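Local coordinates for hypothetical 30.2 KD protein c25g10.02 IN chromosome I (PDB 1KCF), which resolves Holliday junctions in mitochondria as a homodimeric, magnesium-dependent endonuclease that cleaves four-way DNA junctions at the point of strand exchange, at residues M94-L97 against S98-F102; A126-P129 against E130-R134; M194-E197 against L198-Q202; R249-C252 against K253-L256. One frame throughout, in Å; residues are numbered along the deposited sequence.

Contact 1 of 4, residues M94-L97 against S98-F102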
loop_
_atom_site.group_PDB
_atom_site.type_symbol
_atom_site.label_atom_id
_atom_site.label_comp_id
_atom_site.label_asym_id
_atom_site.label_seq_id
_atom_site.Cartn_x
_atom_site.Cartn_y
_atom_site.Cartn_z
ATOM N N MET A 94 9.816 -0.793 2.067
ATOM C CA MET A 94 8.985 -0.085 1.104
ATOM C C MET A 94 8.347 1.149 1.737
ATOM O O MET A 94 8.203 2.181 1.088
ATOM C CB MET A 94 7.907 -1.019 0.552
ATOM C CG MET A 94 8.441 -2.049 -0.440
ATOM S SD MET A 94 9.249 -1.269 -1.862
ATOM C CE MET A 94 7.829 -0.551 -2.690
ATOM N N ALA A 95 7.972 1.036 3.006
ATOM C CA ALA A 95 7.370 2.159 3.713
ATOM C C ALA A 95 8.397 3.274 3.729
ATOM O O ALA A 95 8.070 4.441 3.532
ATOM C CB ALA A 95 7.010 1.755 5.131
ATOM N N ASP A 96 9.652 2.896 3.950
ATOM C CA ASP A 96 10.754 3.850 3.984
ATOM C C ASP A 96 10.877 4.571 2.644
ATOM O O ASP A 96 11.057 5.785 2.595
ATOM C CB ASP A 96 12.063 3.126 4.299
ATOM C CG ASP A 96 13.259 4.052 4.285
ATOM O OD1 ASP A 96 13.269 5.025 5.066
ATOM O OD2 ASP A 96 14.189 3.808 3.490
ATOM N N LEU A 97 10.789 3.812 1.556
ATOM C CA LEU A 97 10.880 4.394 0.224
ATOM C C LEU A 97 9.657 5.269 -0.056
ATOM O O LEU A 97 9.782 6.372 -0.589
ATOM C CB LEU A 97 10.978 3.289 -0.834
ATOM C CG LEU A 97 11.025 3.722 -2.303
ATOM C CD1 LEU A 97 12.314 4.480 -2.585
ATOM C CD2 LEU A 97 10.932 2.493 -3.189
ATOM N N SER A 98 8.478 4.772 0.306
ATOM C CA SER A 98 7.246 5.515 0.079
ATOM C C SER A 98 7.249 6.850 0.814
ATOM O O SER A 98 6.790 7.858 0.281
ATOM C CB SER A 98 6.039 4.692 0.527
ATOM O OG SER A 98 5.980 3.459 -0.167
ATOM N N ILE A 99 7.770 6.853 2.037
ATOM C CA ILE A 99 7.814 8.069 2.839
ATOM C C ILE A 99 8.762 9.108 2.247
ATOM O O ILE A 99 8.425 10.288 2.184
ATOM C CB ILE A 99 8.199 7.736 4.301
ATOM C CG1 ILE A 99 7.064 6.927 4.937
ATOM C CG2 ILE A 99 8.452 9.011 5.099
ATOM C CD1 ILE A 99 7.387 6.354 6.303
ATOM N N GLN A 100 9.936 8.679 1.795
ATOM C CA GLN A 100 10.880 9.619 1.195
ATOM C C GLN A 100 10.293 10.158 -0.108
ATOM O O GLN A 100 10.296 11.362 -0.360
ATOM C CB GLN A 100 12.214 8.937 0.879
ATOM C CG GLN A 100 12.910 8.285 2.056
ATOM C CD GLN A 100 14.327 7.859 1.711
ATOM O OE1 GLN A 100 14.776 6.771 2.086
ATOM N NE2 GLN A 100 15.043 8.719 0.992
ATOM N N LEU A 101 9.796 9.249 -0.939
ATOM C CA LEU A 101 9.218 9.630 -2.217
ATOM C C LEU A 101 8.061 10.598 -2.003
ATOM O O LEU A 101 7.912 11.568 -2.738
ATOM C CB LEU A 101 8.731 8.384 -2.956
ATOM C CG LEU A 101 8.453 8.516 -4.451
ATOM C CD1 LEU A 101 9.642 9.177 -5.157
ATOM C CD2 LEU A 101 8.194 7.126 -5.027
ATOM N N PHE A 102 7.255 10.330 -0.983
ATOM C CA PHE A 102 6.110 11.170 -0.663
ATOM C C PHE A 102 6.559 12.576 -0.267
ATOM O O PHE A 102 6.065 13.565 -0.806
ATOM C CB PHE A 102 5.313 10.547 0.482
ATOM C CG PHE A 102 4.059 11.298 0.829
ATOM C CD1 PHE A 102 2.899 11.122 0.080
ATOM C CD2 PHE A 102 4.040 12.189 1.898
ATOM C CE1 PHE A 102 1.735 11.824 0.394
ATOM C CE2 PHE A 102 2.885 12.897 2.221
ATOM C CZ PHE A 102 1.729 12.716 1.468
#

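Contact 2 of 4, residues A126-P129 against E130-R134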
loop_
_atom_site.group_PDB
_atom_site.type_symbol
_atom_site.label_atom_id
_atom_site.label_comp_id
_atom_site.label_asym_id
_atom_site.label_seq_id
_atom_site.Cartn_x
_atom_site.Cartn_y
_atom_site.Cartn_z
ATOM N N ALA A 126 11.406 -6.983 -14.449
ATOM C CA ALA A 126 11.237 -7.977 -13.404
ATOM C C ALA A 126 10.159 -8.970 -13.779
ATOM O O ALA A 126 9.513 -8.835 -14.818
ATOM C CB ALA A 126 10.886 -7.296 -12.090
ATOM N N THR A 127 9.971 -9.970 -12.925
ATOM C CA THR A 127 8.969 -10.996 -13.166
ATOM C C THR A 127 7.608 -10.397 -12.873
ATOM O O THR A 127 7.515 -9.340 -12.250
ATOM C CB THR A 127 9.200 -12.224 -12.262
ATOM O OG1 THR A 127 8.959 -11.872 -10.896
ATOM C CG2 THR A 127 10.644 -12.714 -12.395
ATOM N N ILE A 128 6.555 -11.059 -13.336
ATOM C CA ILE A 128 5.206 -10.565 -13.114
ATOM C C ILE A 128 4.882 -10.476 -11.622
ATOM O O ILE A 128 4.401 -9.447 -11.148
ATOM C CB ILE A 128 4.156 -11.468 -13.804
ATOM C CG1 ILE A 128 4.300 -11.373 -15.326
ATOM C CG2 ILE A 128 2.750 -11.051 -13.379
ATOM C CD1 ILE A 128 3.965 -10.000 -15.896
ATOM N N PRO A 129 5.148 -11.556 -10.862
ATOM C CA PRO A 129 4.865 -11.556 -9.422
ATOM C C PRO A 129 5.585 -10.439 -8.671
ATOM O O PRO A 129 4.983 -9.732 -7.864
ATOM C CB PRO A 129 5.342 -12.938 -8.974
ATOM C CG PRO A 129 5.165 -13.780 -10.206
ATOM C CD PRO A 129 5.674 -12.865 -11.288
ATOM N N GLU A 130 6.878 -10.289 -8.938
ATOM C CA GLU A 130 7.670 -9.268 -8.265
ATOM C C GLU A 130 7.204 -7.856 -8.613
ATOM O O GLU A 130 7.014 -7.024 -7.728
ATOM C CB GLU A 130 9.147 -9.426 -8.627
ATOM C CG GLU A 130 9.709 -10.801 -8.328
ATOM C CD GLU A 130 11.176 -10.926 -8.703
ATOM O OE1 GLU A 130 11.558 -10.440 -9.792
ATOM O OE2 GLU A 130 11.941 -11.522 -7.914
ATOM N N TRP A 131 7.019 -7.595 -9.901
ATOM C CA TRP A 131 6.590 -6.282 -10.358
ATOM C C TRP A 131 5.228 -5.918 -9.781
ATOM O O TRP A 131 5.027 -4.805 -9.295
ATOM C CB TRP A 131 6.505 -6.252 -11.880
ATOM C CG TRP A 131 6.214 -4.896 -12.419
ATOM C CD1 TRP A 131 7.095 -3.857 -12.550
ATOM C CD2 TRP A 131 4.950 -4.418 -12.892
ATOM N NE1 TRP A 131 6.454 -2.763 -13.080
ATOM C CE2 TRP A 131 5.140 -3.080 -13.299
ATOM C CE3 TRP A 131 3.679 -4.990 -13.012
ATOM C CZ2 TRP A 131 4.097 -2.304 -13.820
ATOM C CZ3 TRP A 131 2.643 -4.220 -13.530
ATOM C CH2 TRP A 131 2.862 -2.889 -13.928
ATOM N N THR A 132 4.299 -6.865 -9.860
ATOM C CA THR A 132 2.948 -6.681 -9.350
ATOM C C THR A 132 2.955 -6.306 -7.873
ATOM O O THR A 132 2.245 -5.394 -7.459
ATOM C CB THR A 132 2.114 -7.962 -9.540
ATOM O OG1 THR A 132 1.879 -8.168 -10.937
ATOM C CG2 THR A 132 0.777 -7.854 -8.820
ATOM N N LEU A 133 3.765 -7.008 -7.087
ATOM C CA LEU A 133 3.855 -6.745 -5.655
ATOM C C LEU A 133 4.523 -5.407 -5.346
ATOM O O LEU A 133 4.046 -4.649 -4.499
ATOM C CB LEU A 133 4.611 -7.883 -4.959
ATOM C CG LEU A 133 3.834 -9.198 -4.808
ATOM C CD1 LEU A 133 4.767 -10.319 -4.361
ATOM C CD2 LEU A 133 2.698 -9.004 -3.801
ATOM N N ARG A 134 5.622 -5.117 -6.035
ATOM C CA ARG A 134 6.350 -3.872 -5.827
ATOM C C ARG A 134 5.502 -2.638 -6.126
ATOM O O ARG A 134 5.401 -1.742 -5.296
ATOM C CB ARG A 134 7.598 -3.821 -6.709
ATOM C CG ARG A 134 8.578 -4.951 -6.501
ATOM C CD ARG A 134 9.706 -4.847 -7.522
ATOM N NE ARG A 134 10.581 -6.015 -7.504
ATOM C CZ ARG A 134 11.667 -6.145 -8.259
ATOM N NH1 ARG A 134 12.014 -5.174 -9.095
ATOM N NH2 ARG A 134 12.405 -7.245 -8.182
#

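Contact 3 of 4, residues M194-E197 against L198-Q202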
loop_
_atom_site.group_PDB
_atom_site.type_symbol
_atom_site.label_atom_id
_atom_site.label_comp_id
_atom_site.label_asym_id
_atom_site.label_seq_id
_atom_site.Cartn_x
_atom_site.Cartn_y
_atom_site.Cartn_z
ATOM N N MET A 194 4.256 10.295 -30.425
ATOM C CA MET A 194 3.110 11.134 -30.099
ATOM C C MET A 194 3.568 12.394 -29.378
ATOM O O MET A 194 3.117 13.488 -29.696
ATOM C CB MET A 194 2.104 10.376 -29.227
ATOM C CG MET A 194 1.435 9.210 -29.929
ATOM S SD MET A 194 -0.028 8.591 -29.052
ATOM C CE MET A 194 0.701 7.404 -27.959
ATOM N N VAL A 195 4.472 12.239 -28.413
ATOM C CA VAL A 195 4.980 13.374 -27.657
ATOM C C VAL A 195 5.815 14.283 -28.539
ATOM O O VAL A 195 5.724 15.506 -28.445
ATOM C CB VAL A 195 5.837 12.917 -26.461
ATOM C CG1 VAL A 195 6.469 14.131 -25.776
ATOM C CG2 VAL A 195 4.966 12.150 -25.475
ATOM N N LYS A 196 6.632 13.678 -29.393
ATOM C CA LYS A 196 7.479 14.434 -30.307
ATOM C C LYS A 196 6.591 15.309 -31.184
ATOM O O LYS A 196 6.919 16.460 -31.480
ATOM C CB LYS A 196 8.299 13.472 -31.173
ATOM C CG LYS A 196 9.170 14.161 -32.202
ATOM C CD LYS A 196 10.031 13.160 -32.950
ATOM C CE LYS A 196 10.835 13.848 -34.043
ATOM N NZ LYS A 196 11.778 12.911 -34.717
ATOM N N GLU A 197 5.454 14.757 -31.589
ATOM C CA GLU A 197 4.508 15.483 -32.422
ATOM C C GLU A 197 3.897 16.626 -31.622
ATOM O O GLU A 197 3.777 17.748 -32.111
ATOM C CB GLU A 197 3.407 14.539 -32.898
ATOM C CG GLU A 197 2.398 15.188 -33.821
ATOM C CD GLU A 197 1.302 14.230 -34.236
ATOM O OE1 GLU A 197 1.633 13.101 -34.656
ATOM O OE2 GLU A 197 0.115 14.611 -34.146
ATOM N N LEU A 198 3.508 16.331 -30.385
ATOM C CA LEU A 198 2.915 17.338 -29.517
ATOM C C LEU A 198 3.872 18.504 -29.300
ATOM O O LEU A 198 3.455 19.659 -29.285
ATOM C CB LEU A 198 2.530 16.712 -28.171
ATOM C CG LEU A 198 1.330 15.764 -28.245
ATOM C CD1 LEU A 198 1.102 15.093 -26.902
ATOM C CD2 LEU A 198 0.100 16.554 -28.663
ATOM N N ILE A 199 5.153 18.193 -29.136
ATOM C CA ILE A 199 6.172 19.219 -28.931
ATOM C C ILE A 199 6.391 20.033 -30.205
ATOM O O ILE A 199 6.349 21.266 -30.185
ATOM C CB ILE A 199 7.519 18.588 -28.513
ATOM C CG1 ILE A 199 7.381 17.945 -27.131
ATOM C CG2 ILE A 199 8.619 19.644 -28.526
ATOM C CD1 ILE A 199 8.612 17.203 -26.673
ATOM N N ASP A 200 6.625 19.335 -31.312
ATOM C CA ASP A 200 6.852 19.990 -32.593
ATOM C C ASP A 200 5.619 20.788 -33.003
ATOM O O ASP A 200 5.723 21.771 -33.736
ATOM C CB ASP A 200 7.187 18.954 -33.669
ATOM C CG ASP A 200 8.440 18.146 -33.341
ATOM O OD1 ASP A 200 8.844 17.308 -34.178
ATOM O OD2 ASP A 200 9.023 18.340 -32.251
ATOM N N GLY A 201 4.454 20.364 -32.524
ATOM C CA GLY A 201 3.223 21.061 -32.850
ATOM C C GLY A 201 2.922 22.169 -31.855
ATOM O O GLY A 201 1.863 22.796 -31.905
ATOM N N GLN A 202 3.861 22.405 -30.945
ATOM C CA GLN A 202 3.712 23.438 -29.926
ATOM C C GLN A 202 2.499 23.231 -29.014
ATOM O O GLN A 202 1.971 24.192 -28.456
ATOM C CB GLN A 202 3.615 24.817 -30.581
ATOM C CG GLN A 202 4.845 25.235 -31.370
ATOM C CD GLN A 202 4.719 26.645 -31.920
ATOM O OE1 GLN A 202 3.857 26.921 -32.760
ATOM N NE2 GLN A 202 5.572 27.547 -31.442
#

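Contact 4 of 4, residues R249-C252 against K253-L256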
loop_
_atom_site.group_PDB
_atom_site.type_symbol
_atom_site.label_atom_id
_atom_site.label_comp_id
_atom_site.label_asym_id
_atom_site.label_seq_id
_atom_site.Cartn_x
_atom_site.Cartn_y
_atom_site.Cartn_z
ATOM N N ARG A 249 -19.453 19.940 -20.291
ATOM C CA ARG A 249 -20.383 19.878 -19.169
ATOM C C ARG A 249 -21.666 20.630 -19.501
ATOM O O ARG A 249 -22.757 20.049 -19.495
ATOM C CB ARG A 249 -19.768 20.468 -17.898
ATOM C CG ARG A 249 -18.734 19.585 -17.222
ATOM C CD ARG A 249 -18.440 20.088 -15.819
ATOM N NE ARG A 249 -17.311 19.401 -15.198
ATOM C CZ ARG A 249 -16.034 19.665 -15.459
ATOM N NH1 ARG A 249 -15.714 20.609 -16.334
ATOM N NH2 ARG A 249 -15.075 18.988 -14.840
ATOM N N ASN A 250 -21.535 21.922 -19.791
ATOM C CA ASN A 250 -22.698 22.734 -20.123
ATOM C C ASN A 250 -23.386 22.242 -21.379
ATOM O O ASN A 250 -24.608 22.279 -21.479
ATOM C CB ASN A 250 -22.307 24.202 -20.286
ATOM C CG ASN A 250 -21.962 24.851 -18.967
ATOM O OD1 ASN A 250 -22.491 24.469 -17.923
ATOM N ND2 ASN A 250 -21.085 25.846 -19.004
ATOM N N PHE A 251 -22.602 21.770 -22.338
ATOM C CA PHE A 251 -23.165 21.271 -23.584
ATOM C C PHE A 251 -24.097 20.076 -23.346
ATOM O O PHE A 251 -25.190 20.007 -23.915
ATOM C CB PHE A 251 -22.041 20.869 -24.542
ATOM C CG PHE A 251 -22.529 20.319 -25.845
ATOM C CD1 PHE A 251 -23.156 21.143 -26.770
ATOM C CD2 PHE A 251 -22.407 18.966 -26.128
ATOM C CE1 PHE A 251 -23.652 20.629 -27.957
ATOM C CE2 PHE A 251 -22.900 18.442 -27.310
ATOM C CZ PHE A 251 -23.527 19.276 -28.228
ATOM N N CYS A 252 -23.664 19.140 -22.506
ATOM C CA CYS A 252 -24.456 17.948 -22.212
ATOM C C CYS A 252 -25.705 18.215 -21.379
ATOM O O CYS A 252 -26.655 17.437 -21.424
ATOM C CB CYS A 252 -23.593 16.895 -21.517
ATOM S SG CYS A 252 -22.393 16.108 -22.604
ATOM N N LYS A 253 -25.708 19.299 -20.613
ATOM C CA LYS A 253 -26.877 19.641 -19.805
ATOM C C LYS A 253 -28.098 19.792 -20.713
ATOM O O LYS A 253 -29.227 19.525 -20.302
ATOM C CB LYS A 253 -26.644 20.950 -19.051
ATOM C CG LYS A 253 -25.762 20.835 -17.825
ATOM C CD LYS A 253 -25.530 22.207 -17.213
ATOM C CE LYS A 253 -24.683 22.120 -15.958
ATOM N NZ LYS A 253 -24.251 23.471 -15.501
ATOM N N GLN A 254 -27.854 20.227 -21.948
ATOM C CA GLN A 254 -28.907 20.424 -22.944
ATOM C C GLN A 254 -29.885 19.266 -23.021
ATOM O O GLN A 254 -31.071 19.455 -23.292
ATOM C CB GLN A 254 -28.299 20.610 -24.334
ATOM C CG GLN A 254 -27.804 21.998 -24.635
ATOM C CD GLN A 254 -27.436 22.167 -26.096
ATOM O OE1 GLN A 254 -27.719 23.198 -26.698
ATOM N NE2 GLN A 254 -26.797 21.154 -26.671
ATOM N N PHE A 255 -29.377 18.063 -22.800
ATOM C CA PHE A 255 -30.203 16.873 -22.874
ATOM C C PHE A 255 -30.685 16.445 -21.494
ATOM O O PHE A 255 -30.861 15.256 -21.221
ATOM C CB PHE A 255 -29.402 15.767 -23.556
ATOM C CG PHE A 255 -28.598 16.257 -24.733
ATOM C CD1 PHE A 255 -27.213 16.383 -24.644
ATOM C CD2 PHE A 255 -29.230 16.645 -25.912
ATOM C CE1 PHE A 255 -26.469 16.889 -25.714
ATOM C CE2 PHE A 255 -28.496 17.151 -26.988
ATOM C CZ PHE A 255 -27.113 17.274 -26.889
ATOM N N LEU A 256 -30.902 17.437 -20.632
ATOM C CA LEU A 256 -31.380 17.215 -19.270
ATOM C C LEU A 256 -32.252 18.389 -18.819
ATOM O O LEU A 256 -32.332 19.385 -19.569
ATOM C CB LEU A 256 -30.200 17.063 -18.308
ATOM C CG LEU A 256 -29.276 15.861 -18.506
ATOM C CD1 LEU A 256 -28.173 15.895 -17.459
ATOM C CD2 LEU A 256 -30.076 14.575 -18.397
#

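Contact 1 of 4, residues M94-L97 against S98-F102
The carboxylate of Asp-96 and the carboxamide of Gln-100, one turn further along helix 91-109, meet with their planes 60° apart, so neither group lies flat on the other. Nearer the backbone, CG of Gln-100 passes 3.2 Å from the backbone O of Asp-96.

The other informative flat group is the peptide carbonyl of Met-94, whose oxygen is gripped twice by Ser-98. The backbone N of Ser-98 donates at 2.7 Å to Met-94 O, nearly in line with the carbonyl bond. The hydroxyl OG adds a second bond of 2.9 Å to the same Met-94 O, arriving 44° out of the carbonyl plane rather than on a lone pair. Its torsion explains this reach: OG stands beside the serine's own N (chi1 -59°) and folds back over the preceding turn. The buried hydroxyl therefore has its acceptor within the helix.

Ile-99 uses its CG1 branch, which runs 3.0 Å from Ala-95 O, while its N donates to that oxygen. Leu-101 N closes the next turn with a 2.9 Å bond to Leu-97 O, and CB of Leu-101 rests near the same carbonyl.

Within this RNase H-like protein, Met-94 and Ser-98 face helix 128-151, touching Met-141 together with Met-137 and Leu-138 respectively. Trp-85 and Ile-83 cover the side of Leu-97 and Leu-101 from preceding loops, and Ala-95 packs on Tyr-147 of the second subunit.

Contact 2 of 4, residues A126-P129 against E130-R134
Glu-130 reaches back over Thr-127, and its side chain can be traced outward atom by atom. CB lies beside OG1 of Thr-127; the still closer approach of CG to that hydroxyl is doubtful, the two being modelled too near each other. CG stands beside the glutamate's own N (chi1 -56°), a torsion that carries the chain back toward the helix start. CD then comes within 4.1 Å of the methyl CG2 of Thr-127. At the tip, OE1 lies 3.6 Å from the same CG2 of Thr-127 and 4.0 Å from CB of Ala-126. This OE1 forms a long salt bridge of 3.7 Å with NH2 of Arg-134; the oxygen is well out of the guanidinium plane, so the pairing is one of charges only. CB of Ala-126 sits over one face of that guanidinium, offset toward its rim and 3.8 Å from NH1. With an alanine at Glu-130, Arg-134 would probably be left without this countercharge and CG2 of Thr-127 without its cover.

Further along, Ile-128 O accepts from both the N of Thr-132 and its OG1, the latter at 2.8 Å; the two donors come from opposite faces of the carbonyl plane. Trp-131 N bonds to Thr-127 O, and its ring meets Tyr-121 edge-to-face. Thr-132 packs on Leu-133 of the second subunit, at the dimer interface.

The geometry is that of a helix N-terminus: Thr-127 is the N-cap of helix 128-151, its OG1 accepting from Glu-130 N at 3.3 Å, a length left uncertain by the doubtful place of OG1, and Pro-129 occupies the first turn, where its missing N-H costs no helical bond.

Contact 3 of 4, residues M194-E197 against L198-Q202
Val-195 and Ile-199 form the tight side of the last turns of helix 191-200, which ends in a Schellman motif. CG1 of Val-195 meets CD1 of Ile-199 at 3.9 Å, the two side chains slanting across each other. CG1 of Ile-199 also lies 3.2 Å from Val-195 O, the carbonyl that accepts from the isoleucine N. Trp-215 of helix 209-217 covers both residues, and Val-195 also packs on Ala-229 and Leu-233 of helix 224-253. Leu-198 adds to this inner face: its CG approaches Met-194 O while its side chain touches Trp-175.

The outward side is looser. Lys-196 is extended, with CG anti to the backbone N (chi1 177°), and only its aliphatic part nears Asp-200, CG lying 3.7 Å from OD1. The charged ends stay apart, NZ of Lys-196 being 5.3 Å from OD1 of Asp-200, too far for a salt bridge. OD2 of Asp-200 instead sits 2.9 Å from Lys-196 O; both are acceptors, so this approach is probably unfavourable. Glu-197 turns its carboxylate to a different partner, Lys-189.

Gln-202, at positive phi, is the C-prime residue, with its N bonded to Ile-199 O and Lys-203 N to Leu-198 O. Just before it, Gly-201 N reaches Glu-197 O at 2.7 Å through a bent N-H...O angle of 135°.

Contact 4 of 4, residues R249-C252 against K253-L256
Arg-249 O accepts from Lys-253 N at 3.2 Å, an i to i+4 bond with a weak second one from the same N to Asn-250 O, while the guanidinium of Arg-249 turns away to Ser-34 O. Asn-250 lies side by side with Lys-253, whose CG stands beside its own N (chi1 -77°) and whose extended chain brings NZ back to Asn-250 OD1 at 3.2 Å, nearly along the C=O axis.

Phe-251 presents its face to the edge of Phe-255: the pair is T-shaped, centroids 5.8 Å apart and planes at 84°. NE2 of Gln-254 lies 3.4 Å from CE1 of Phe-251 and donates weakly to the Phe-251 backbone O. Gln-254 CB sits over the centre of the Phe-255 ring, 4.1 Å above its plane. A serine in place of Phe-255 would probably leave the face of Phe-251 without its edge-on partner and open a gap beside Gln-254 CB.

Cys-252 packs on Ile-31 and Val-32 of helix 26-33, in the SAP region, and its O accepts from Phe-255 N at 3.1 Å, from 52° out of the carbonyl plane. This bond overlaps a type I turn from Lys-253 to Leu-256. The last modelled residues are thus held by one ring pair, one lysine-asparagine bond and several backbone bonds, some weak.

Contacts 1 and 2 touch directly: CE of Met-94 packs against the backbone O of Arg-134 at 3.8 Å, joining helix 91-109 to helix 128-151, and both contacts reach the second subunit. Contact 3 lies apart, its nearest atoms about 17 Å from contact 2 and about 21 Å from contact 1. Each of these three has a side chain within about 10 Å of a magnesium-binding aspartate: between side chains, Asp-46 is about 10 Å from Leu-101, 8 Å from Trp-131 and 10 Å from Val-195, while Asp-230 is about 8 Å from Val-195. Contact 4 is remote, its centre about 44 Å from those of contacts 1 and 2, although helix 224-253, which leads into it, carries Asp-230.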